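Side-chain contacts in aspartate-semialdehyde dehydrogenase 2 (Vibrio cholerae, PDB 2R00), which catalyses the NADPH-dependent reductive dephosphorylation of L-aspartyl-4-phosphate to L-aspartate-semialdehyde, an early step toward lysine, methionine and threonine: residues Q135-L140 and Q221-D226; I105-P110 and V217-K222; G10-V15 and K44-N49. All coordinates share one frame; numbering follows the deposited sequence.

Contact 1. Residues Q135-L140 and Q221-D226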
loop_
_atom_site.group_PDB
_atom_site.type_symbol
_atom_site.label_atom_id
_atom_site.label_comp_id
_atom_site.label_asym_id
_atom_site.label_seq_id
_atom_site.Cartn_x
_atom_site.Cartn_y
_atom_site.Cartn_z
ATOM N N GLN A 135 10.584 6.247 -10.482
ATOM C CA GLN A 135 10.895 5.384 -9.331
ATOM C C GLN A 135 10.721 3.906 -9.673
ATOM O O GLN A 135 11.630 3.097 -9.467
ATOM C CB GLN A 135 9.923 5.680 -8.188
ATOM C CG GLN A 135 10.330 6.704 -7.146
ATOM C CD GLN A 135 9.184 7.003 -6.176
ATOM O OE1 GLN A 135 8.668 8.124 -6.156
ATOM N NE2 GLN A 135 8.761 5.995 -5.387
ATOM N N MET A 136 9.537 3.563 -10.186
ATOM C CA MET A 136 9.174 2.174 -10.450
ATOM C C MET A 136 10.034 1.557 -11.553
ATOM O O MET A 136 10.485 0.411 -11.439
ATOM C CB MET A 136 7.677 2.061 -10.805
ATOM C CG MET A 136 7.207 0.620 -11.043
ATOM S SD MET A 136 5.447 0.440 -11.400
ATOM C CE MET A 136 5.316 1.118 -13.050
ATOM N N LEU A 137 10.242 2.317 -12.623
ATOM C CA LEU A 137 10.965 1.827 -13.792
ATOM C C LEU A 137 12.453 1.585 -13.532
ATOM O O LEU A 137 13.041 0.635 -14.065
ATOM C CB LEU A 137 10.768 2.784 -14.968
ATOM C CG LEU A 137 9.598 2.359 -15.861
ATOM C CD1 LEU A 137 8.944 3.521 -16.485
ATOM C CD2 LEU A 137 10.074 1.408 -16.942
ATOM N N VAL A 138 13.062 2.447 -12.728
ATOM C CA VAL A 138 14.431 2.221 -12.276
ATOM C C VAL A 138 14.522 0.886 -11.522
ATOM O O VAL A 138 15.368 0.043 -11.830
ATOM C CB VAL A 138 14.957 3.408 -11.449
ATOM C CG1 VAL A 138 16.246 3.041 -10.728
ATOM C CG2 VAL A 138 15.216 4.610 -12.373
ATOM N N ALA A 139 13.629 0.689 -10.555
ATOM C CA ALA A 139 13.599 -0.537 -9.754
ATOM C C ALA A 139 13.299 -1.810 -10.543
ATOM O O ALA A 139 13.850 -2.858 -10.238
ATOM C CB ALA A 139 12.617 -0.389 -8.578
ATOM N N LEU A 140 12.429 -1.723 -11.547
ATOM C CA LEU A 140 11.952 -2.907 -12.275
ATOM C C LEU A 140 12.818 -3.347 -13.451
ATOM O O LEU A 140 12.815 -4.521 -13.820
ATOM C CB LEU A 140 10.521 -2.684 -12.773
ATOM C CG LEU A 140 9.345 -3.288 -11.995
ATOM C CD1 LEU A 140 9.589 -3.373 -10.512
ATOM C CD2 LEU A 140 8.048 -2.550 -12.298
ATOM N N GLN A 221 4.272 1.534 -20.317
ATOM C CA GLN A 221 4.321 0.827 -21.599
ATOM C C GLN A 221 5.200 1.530 -22.636
ATOM O O GLN A 221 5.892 0.862 -23.417
ATOM C CB GLN A 221 2.906 0.644 -22.151
ATOM C CG GLN A 221 2.064 -0.357 -21.361
ATOM C CD GLN A 221 0.640 -0.467 -21.876
ATOM O OE1 GLN A 221 0.130 0.436 -22.549
ATOM N NE2 GLN A 221 -0.019 -1.571 -21.546
ATOM N N LYS A 222 5.142 2.865 -22.659
ATOM C CA LYS A 222 5.990 3.679 -23.534
ATOM C C LYS A 222 7.476 3.528 -23.197
ATOM O O LYS A 222 8.295 3.277 -24.086
ATOM C CB LYS A 222 5.591 5.158 -23.466
ATOM C CG LYS A 222 6.338 6.070 -24.433
ATOM C CD LYS A 222 5.644 7.424 -24.584
ATOM C CE LYS A 222 6.251 8.277 -25.708
ATOM N NZ LYS A 222 5.413 9.513 -25.977
ATOM N N ILE A 223 7.824 3.692 -21.927
ATOM C CA ILE A 223 9.228 3.637 -21.510
ATOM C C ILE A 223 9.833 2.251 -21.773
ATOM O O ILE A 223 10.930 2.154 -22.321
ATOM C CB ILE A 223 9.422 4.111 -20.053
ATOM C CG1 ILE A 223 9.079 5.602 -19.956
ATOM C CG2 ILE A 223 10.870 3.883 -19.579
ATOM C CD1 ILE A 223 8.709 6.098 -18.547
ATOM N N PHE A 224 9.101 1.197 -21.422
ATOM C CA PHE A 224 9.526 -0.176 -21.737
ATOM C C PHE A 224 9.452 -0.463 -23.234
ATOM O O PHE A 224 10.019 -1.452 -23.712
ATOM C CB PHE A 224 8.655 -1.208 -21.001
ATOM C CG PHE A 224 9.088 -1.503 -19.568
ATOM C CD1 PHE A 224 10.425 -1.715 -19.247
ATOM C CD2 PHE A 224 8.137 -1.622 -18.557
ATOM C CE1 PHE A 224 10.818 -2.016 -17.926
ATOM C CE2 PHE A 224 8.520 -1.925 -17.234
ATOM C CZ PHE A 224 9.866 -2.119 -16.924
ATOM N N ASN A 225 8.736 0.397 -23.962
ATOM C CA ASN A 225 8.428 0.196 -25.379
ATOM C C ASN A 225 7.813 -1.183 -25.630
ATOM O O ASN A 225 8.215 -1.913 -26.543
ATOM C CB ASN A 225 9.668 0.430 -26.257
ATOM C CG ASN A 225 9.320 0.575 -27.725
ATOM O OD1 ASN A 225 8.241 1.071 -28.080
ATOM N ND2 ASN A 225 10.223 0.131 -28.589
ATOM N N ASP A 226 6.829 -1.535 -24.805
ATOM C CA ASP A 226 6.295 -2.883 -24.801
ATOM C C ASP A 226 4.795 -2.848 -24.498
ATOM O O ASP A 226 4.389 -2.889 -23.332
ATOM C CB ASP A 226 7.078 -3.733 -23.792
ATOM C CG ASP A 226 6.655 -5.199 -23.782
ATOM O OD1 ASP A 226 7.355 -6.000 -23.112
ATOM O OD2 ASP A 226 5.634 -5.551 -24.412
#

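Contact 2. Residues I105-P110 and V217-K222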
loop_
_atom_site.group_PDB
_atom_site.type_symbol
_atom_site.label_atom_id
_atom_site.label_comp_id
_atom_site.label_asym_id
_atom_site.label_seq_id
_atom_site.Cartn_x
_atom_site.Cartn_y
_atom_site.Cartn_z
ATOM N N ILE A 105 7.251 12.018 -29.487
ATOM C CA ILE A 105 8.126 12.616 -28.471
ATOM C C ILE A 105 8.586 11.534 -27.501
ATOM O O ILE A 105 7.747 10.834 -26.928
ATOM C CB ILE A 105 7.424 13.797 -27.736
ATOM C CG1 ILE A 105 7.166 14.945 -28.732
ATOM C CG2 ILE A 105 8.251 14.256 -26.494
ATOM C CD1 ILE A 105 6.390 16.158 -28.188
ATOM N N PRO A 106 9.920 11.373 -27.336
ATOM C CA PRO A 106 10.435 10.364 -26.416
ATOM C C PRO A 106 10.137 10.695 -24.953
ATOM O O PRO A 106 10.196 11.860 -24.553
ATOM C CB PRO A 106 11.952 10.412 -26.656
ATOM C CG PRO A 106 12.212 11.810 -27.125
ATOM C CD PRO A 106 11.014 12.127 -27.985
ATOM N N LEU A 107 9.828 9.662 -24.170
ATOM C CA LEU A 107 9.606 9.787 -22.726
ATOM C C LEU A 107 10.691 8.988 -22.016
ATOM O O LEU A 107 10.701 7.764 -22.096
ATOM C CB LEU A 107 8.229 9.225 -22.359
ATOM C CG LEU A 107 7.821 9.130 -20.880
ATOM C CD1 LEU A 107 7.668 10.551 -20.305
ATOM C CD2 LEU A 107 6.515 8.331 -20.718
ATOM N N VAL A 108 11.590 9.670 -21.309
ATOM C CA VAL A 108 12.889 9.064 -20.997
ATOM C C VAL A 108 13.222 8.919 -19.511
ATOM O O VAL A 108 13.142 9.875 -18.757
ATOM C CB VAL A 108 14.045 9.806 -21.738
ATOM C CG1 VAL A 108 15.393 9.236 -21.350
ATOM C CG2 VAL A 108 13.831 9.738 -23.267
ATOM N N VAL A 109 13.584 7.695 -19.121
ATOM C CA VAL A 109 14.291 7.404 -17.873
ATOM C C VAL A 109 15.679 6.874 -18.288
ATOM O O VAL A 109 15.779 5.779 -18.853
ATOM C CB VAL A 109 13.566 6.306 -17.041
ATOM C CG1 VAL A 109 14.415 5.886 -15.826
ATOM C CG2 VAL A 109 12.171 6.775 -16.601
ATOM N N PRO A 110 16.745 7.680 -18.073
ATOM C CA PRO A 110 18.086 7.352 -18.584
ATOM C C PRO A 110 18.673 5.989 -18.204
ATOM O O PRO A 110 19.491 5.475 -18.947
ATOM C CB PRO A 110 18.959 8.496 -18.049
ATOM C CG PRO A 110 18.021 9.623 -17.892
ATOM C CD PRO A 110 16.745 8.993 -17.404
ATOM N N VAL A 217 -0.079 3.659 -16.651
ATOM C CA VAL A 217 -0.052 2.553 -17.593
ATOM C C VAL A 217 0.640 2.975 -18.877
ATOM O O VAL A 217 1.546 2.306 -19.345
ATOM C CB VAL A 217 -1.483 2.074 -17.948
ATOM C CG1 VAL A 217 -1.424 0.987 -19.019
ATOM C CG2 VAL A 217 -2.223 1.573 -16.710
ATOM N N TRP A 218 0.200 4.100 -19.434
ATOM C CA TRP A 218 0.681 4.564 -20.728
ATOM C C TRP A 218 2.146 4.986 -20.674
ATOM O O TRP A 218 2.914 4.678 -21.595
ATOM C CB TRP A 218 -0.207 5.700 -21.256
ATOM C CG TRP A 218 -1.643 5.278 -21.473
ATOM C CD1 TRP A 218 -2.088 4.039 -21.882
ATOM C CD2 TRP A 218 -2.812 6.094 -21.323
ATOM N NE1 TRP A 218 -3.466 4.037 -21.970
ATOM C CE2 TRP A 218 -3.934 5.286 -21.649
ATOM C CE3 TRP A 218 -3.026 7.433 -20.954
ATOM C CZ2 TRP A 218 -5.244 5.767 -21.600
ATOM C CZ3 TRP A 218 -4.343 7.911 -20.902
ATOM C CH2 TRP A 218 -5.430 7.077 -21.219
ATOM N N GLU A 219 2.536 5.669 -19.598
ATOM C CA GLU A 219 3.954 5.986 -19.372
ATOM C C GLU A 219 4.824 4.727 -19.266
ATOM O O GLU A 219 5.879 4.656 -19.877
ATOM C CB GLU A 219 4.136 6.883 -18.141
ATOM C CG GLU A 219 3.562 8.296 -18.314
ATOM C CD GLU A 219 3.904 9.238 -17.163
ATOM O OE1 GLU A 219 5.014 9.145 -16.613
ATOM O OE2 GLU A 219 3.062 10.105 -16.827
ATOM N N THR A 220 4.374 3.744 -18.491
ATOM C CA THR A 220 5.122 2.499 -18.257
ATOM C C THR A 220 5.344 1.689 -19.539
ATOM O O THR A 220 6.462 1.232 -19.818
ATOM C CB THR A 220 4.414 1.636 -17.180
ATOM O OG1 THR A 220 4.431 2.352 -15.940
ATOM C CG2 THR A 220 5.098 0.294 -16.988
ATOM N N GLN A 221 4.272 1.534 -20.317
ATOM C CA GLN A 221 4.321 0.827 -21.599
ATOM C C GLN A 221 5.200 1.530 -22.636
ATOM O O GLN A 221 5.892 0.862 -23.417
ATOM C CB GLN A 221 2.906 0.644 -22.151
ATOM C CG GLN A 221 2.064 -0.357 -21.361
ATOM C CD GLN A 221 0.640 -0.467 -21.876
ATOM O OE1 GLN A 221 0.130 0.436 -22.549
ATOM N NE2 GLN A 221 -0.019 -1.571 -21.546
ATOM N N LYS A 222 5.142 2.865 -22.659
ATOM C CA LYS A 222 5.990 3.679 -23.534
ATOM C C LYS A 222 7.476 3.528 -23.197
ATOM O O LYS A 222 8.295 3.277 -24.086
ATOM C CB LYS A 222 5.591 5.158 -23.466
ATOM C CG LYS A 222 6.338 6.070 -24.433
ATOM C CD LYS A 222 5.644 7.424 -24.584
ATOM C CE LYS A 222 6.251 8.277 -25.708
ATOM N NZ LYS A 222 5.413 9.513 -25.977
#

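Contact 3. Residues G10-V15 and K44-N49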
loop_
_atom_site.group_PDB
_atom_site.type_symbol
_atom_site.label_atom_id
_atom_site.label_comp_id
_atom_site.label_asym_id
_atom_site.label_seq_id
_atom_site.Cartn_x
_atom_site.Cartn_y
_atom_site.Cartn_z
ATOM N N GLY A 10 10.376 28.262 -15.218
ATOM C CA GLY A 10 9.735 27.943 -13.951
ATOM C C GLY A 10 10.780 27.955 -12.850
ATOM O O GLY A 10 10.703 27.180 -11.898
ATOM N N ALA A 11 11.751 28.857 -12.985
ATOM C CA ALA A 11 12.929 28.906 -12.113
ATOM C C ALA A 11 12.643 29.250 -10.649
ATOM O O ALA A 11 13.459 28.941 -9.776
ATOM C CB ALA A 11 13.948 29.867 -12.679
ATOM N N THR A 12 11.508 29.891 -10.381
ATOM C CA THR A 12 11.152 30.274 -9.013
ATOM C C THR A 12 10.265 29.232 -8.326
ATOM O O THR A 12 9.937 29.358 -7.140
ATOM C CB THR A 12 10.506 31.687 -8.943
ATOM O OG1 THR A 12 9.300 31.716 -9.716
ATOM C CG2 THR A 12 11.461 32.742 -9.483
ATOM N N GLY A 13 9.875 28.205 -9.072
ATOM C CA GLY A 13 9.158 27.073 -8.489
ATOM C C GLY A 13 10.118 26.106 -7.821
ATOM O O GLY A 13 11.330 26.146 -8.072
ATOM N N ALA A 14 9.572 25.223 -6.987
ATOM C CA ALA A 14 10.377 24.286 -6.208
ATOM C C ALA A 14 11.189 23.309 -7.061
ATOM O O ALA A 14 12.343 23.003 -6.727
ATOM C CB ALA A 14 9.507 23.539 -5.210
ATOM N N VAL A 15 10.600 22.808 -8.152
ATOM C CA VAL A 15 11.349 21.901 -9.018
ATOM C C VAL A 15 12.421 22.673 -9.789
ATOM O O VAL A 15 13.553 22.206 -9.911
ATOM C CB VAL A 15 10.460 21.107 -9.993
ATOM C CG1 VAL A 15 11.320 20.168 -10.823
ATOM C CG2 VAL A 15 9.386 20.326 -9.242
ATOM N N LYS A 44 14.390 38.421 -9.448
ATOM C CA LYS A 44 14.881 37.614 -8.330
ATOM C C LYS A 44 16.252 37.018 -8.667
ATOM O O LYS A 44 16.531 36.707 -9.829
ATOM C CB LYS A 44 13.899 36.511 -7.945
ATOM C CG LYS A 44 14.124 36.020 -6.519
ATOM C CD LYS A 44 13.438 34.702 -6.213
ATOM C CE LYS A 44 13.787 34.222 -4.793
ATOM N NZ LYS A 44 15.253 34.328 -4.473
ATOM N N THR A 45 17.109 36.880 -7.659
ATOM C CA THR A 45 18.466 36.417 -7.909
ATOM C C THR A 45 18.788 35.088 -7.240
ATOM O O THR A 45 18.315 34.803 -6.139
ATOM C CB THR A 45 19.517 37.465 -7.520
ATOM O OG1 THR A 45 19.282 37.905 -6.176
ATOM C CG2 THR A 45 19.466 38.650 -8.472
ATOM N N TYR A 46 19.598 34.292 -7.939
ATOM C CA TYR A 46 20.070 32.994 -7.468
ATOM C C TYR A 46 21.574 32.863 -7.691
ATOM O O TYR A 46 22.132 33.490 -8.598
ATOM C CB TYR A 46 19.347 31.862 -8.208
ATOM C CG TYR A 46 17.882 31.731 -7.846
ATOM C CD1 TYR A 46 16.904 32.389 -8.585
ATOM C CD2 TYR A 46 17.478 30.953 -6.757
ATOM C CE1 TYR A 46 15.556 32.271 -8.261
ATOM C CE2 TYR A 46 16.146 30.832 -6.423
ATOM C CZ TYR A 46 15.188 31.493 -7.182
ATOM O OH TYR A 46 13.862 31.379 -6.857
ATOM N N ARG A 47 22.222 32.037 -6.872
ATOM C CA ARG A 47 23.654 31.782 -7.011
ATOM C C ARG A 47 23.873 30.420 -7.650
ATOM O O ARG A 47 23.372 29.415 -7.153
ATOM C CB ARG A 47 24.346 31.837 -5.644
ATOM C CG ARG A 47 25.858 31.678 -5.700
ATOM C CD ARG A 47 26.481 32.018 -4.351
ATOM N NE ARG A 47 27.914 31.734 -4.326
ATOM C CZ ARG A 47 28.861 32.636 -4.578
ATOM N NH1 ARG A 47 28.534 33.895 -4.869
ATOM N NH2 ARG A 47 30.142 32.275 -4.535
ATOM N N PHE A 48 24.639 30.392 -8.736
ATOM C CA PHE A 48 24.899 29.152 -9.450
ATOM C C PHE A 48 26.353 29.091 -9.883
ATOM O O PHE A 48 26.823 29.973 -10.607
ATOM C CB PHE A 48 23.965 29.031 -10.668
ATOM C CG PHE A 48 24.304 27.896 -11.579
ATOM C CD1 PHE A 48 25.082 28.107 -12.712
ATOM C CD2 PHE A 48 23.848 26.606 -11.306
ATOM C CE1 PHE A 48 25.397 27.060 -13.565
ATOM C CE2 PHE A 48 24.159 25.552 -12.147
ATOM C CZ PHE A 48 24.941 25.775 -13.280
ATOM N N ASN A 49 27.050 28.040 -9.454
ATOM C CA ASN A 49 28.482 27.893 -9.717
ATOM C C ASN A 49 29.289 29.150 -9.331
ATOM O O ASN A 49 30.213 29.557 -10.044
ATOM C CB ASN A 49 28.734 27.492 -11.177
ATOM C CG ASN A 49 28.453 26.013 -11.444
ATOM O OD1 ASN A 49 28.409 25.199 -10.522
ATOM N ND2 ASN A 49 28.286 25.661 -12.718
#

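Contact 1. Residues Q135-L140 and Q221-D226
The Phe224 ring carries the methyl CD2 of Leu137 over the centre of one face. This is a CH-pi contact: CD2 of Leu137 lies 3.5 Å from the centroid of the Phe224 ring and only 11° off the ring normal. At the edge of the ring, near its plane, sits Leu140, whose CB is 4.2 Å from CZ of Phe224. Tyr144, one turn further along helix 131-147, also stacks on Phe224. CG of Phe224 stands anti to the carbonyl carbon (chi1 -84°), which swings the ring back toward helix 131-147. The side chains of Leu137 and Phe224 run alongside each other, pointing opposite ways.

Both branches of Leu137 meet Ile223. CD2 lies over the ring and also touches CG2 of Ile223. CD1 leaves the ring to CD2 and packs on Ile223, 3.6 Å from its branched CB. CG2 of Ile223 thus touches both methyls of Leu137.

Helix 211-223 ends here in a Schellman motif. Asp226 N bonds to Gln221 O and Asn225 N to Lys222 O, with Asn225 at positive phi. Asp226 OD1 then reaches the hydroxyl of Tyr144, a polar tie to helix 131-147 beside the contact. No hydrogen bond joins the two segments. Between their side chains the contact is buried and apolar. It rests on shape and dispersion, and it packs the helix end against helix 131-147, which begins with the catalytic Cys131.

Contact 2. Residues I105-P110 and V217-K222
The ammonium group of Lys222 is gripped by three backbone carbonyls. Within the contact it gives a 2.8 Å hydrogen bond from NZ to O of Ile105. The C=O...N angle is 168°, so the donor lies nearly on the line of the carbonyl bond. Asp102 O and Arg100 O are the other two acceptors. The lysine gets there as an extended chain, with CG anti to the backbone N (chi1 -175°).

Leu107 packs beside this chain. Its CB is 3.9 Å from CD of Lys222. Its CD2 turns to the helix and lies 3.7 Å from CA of Glu219, with CB and CG of Glu219 both 3.8 Å from that methyl. The Leu107 and Glu219 side chains lie roughly perpendicular.

The carboxylate of Glu219 works outside the contact. OE1 accepts from Asn130 N and pairs with the Thr133 hydroxyl, while OE2 makes a long, weak ion pair with Arg100, a predicted phosphate-binding residue. The three carbonyls would favour a charged lysine amine. Through them Lys222 fastens the stretch from Arg100 to Ile105 onto helix 211-223. The bond to Arg100 O probably steadies the backbone of that residue.

Contact 3. Residues G10-V15 and K44-N49
Tyr46 brings its phenol end against the turn at Ala11 and Thr12. Its OH lies 3.6 Å from CA of Thr12 and 3.8 Å from the methyl CG2 of Thr12. That methyl comes in at the edge of the ring, near its plane. At the neighbouring residue, O of Ala11 is 3.8 Å from OH of Tyr46, near but too far for a hydrogen bond.

The Tyr46 hydroxyl finds its polar partner in Glu17 OE1, on helix 14-25. With chi1 at -70° the ring swings to the N side of its own backbone, and it reaches from strand 45-48 across to the turn. Leu20, Leu35 and Val55 also touch the Tyr46 side chain.

Thr12 splits its two branches. CG2 faces Tyr46 and the aliphatic part of Lys44, whose CD is 4.3 Å away from it. OG1 makes a hydrogen bond with Ser41 OG, on the chain that leads to Lys44. The end of Lys44 bends over Tyr46, two residues on. Its NZ stands 3.9 Å above the plane of the Tyr46 ring, offset toward the rim.

Gly10 to Gly13 form a type I beta turn, closed by a 3.1 Å bond from Gly13 N to Gly10 O. Gly13 is the N-cap of helix 14-25. Thr12 to Val15 and Ser41 are predicted to bind NADP(+). A glycine-rich turn between the first strand, 4-9, and the helix after it is the dinucleotide-binding loop of the Rossmann fold.

Contact 3 comes first along the chain and joins two parts of the N-terminal nucleotide-binding domain. Contacts 1 and 2 follow and both end on helix 211-223, sharing Gln221 and Lys222. Their centres are 7 Å apart, and they touch: Ile223 CG1 lies 3.4 Å from Leu107 O. The centre of contact 3 is about 30 Å from that of contact 1 and 28 Å from that of contact 2, on the opposite side of the chain's centre. Contact 2 thus joins the nucleotide-binding and dimerisation family regions near the predicted phosphate-binding Arg100, with contact 1 backing the same helix. Contact 3 shapes the predicted NADP(+)-binding loop.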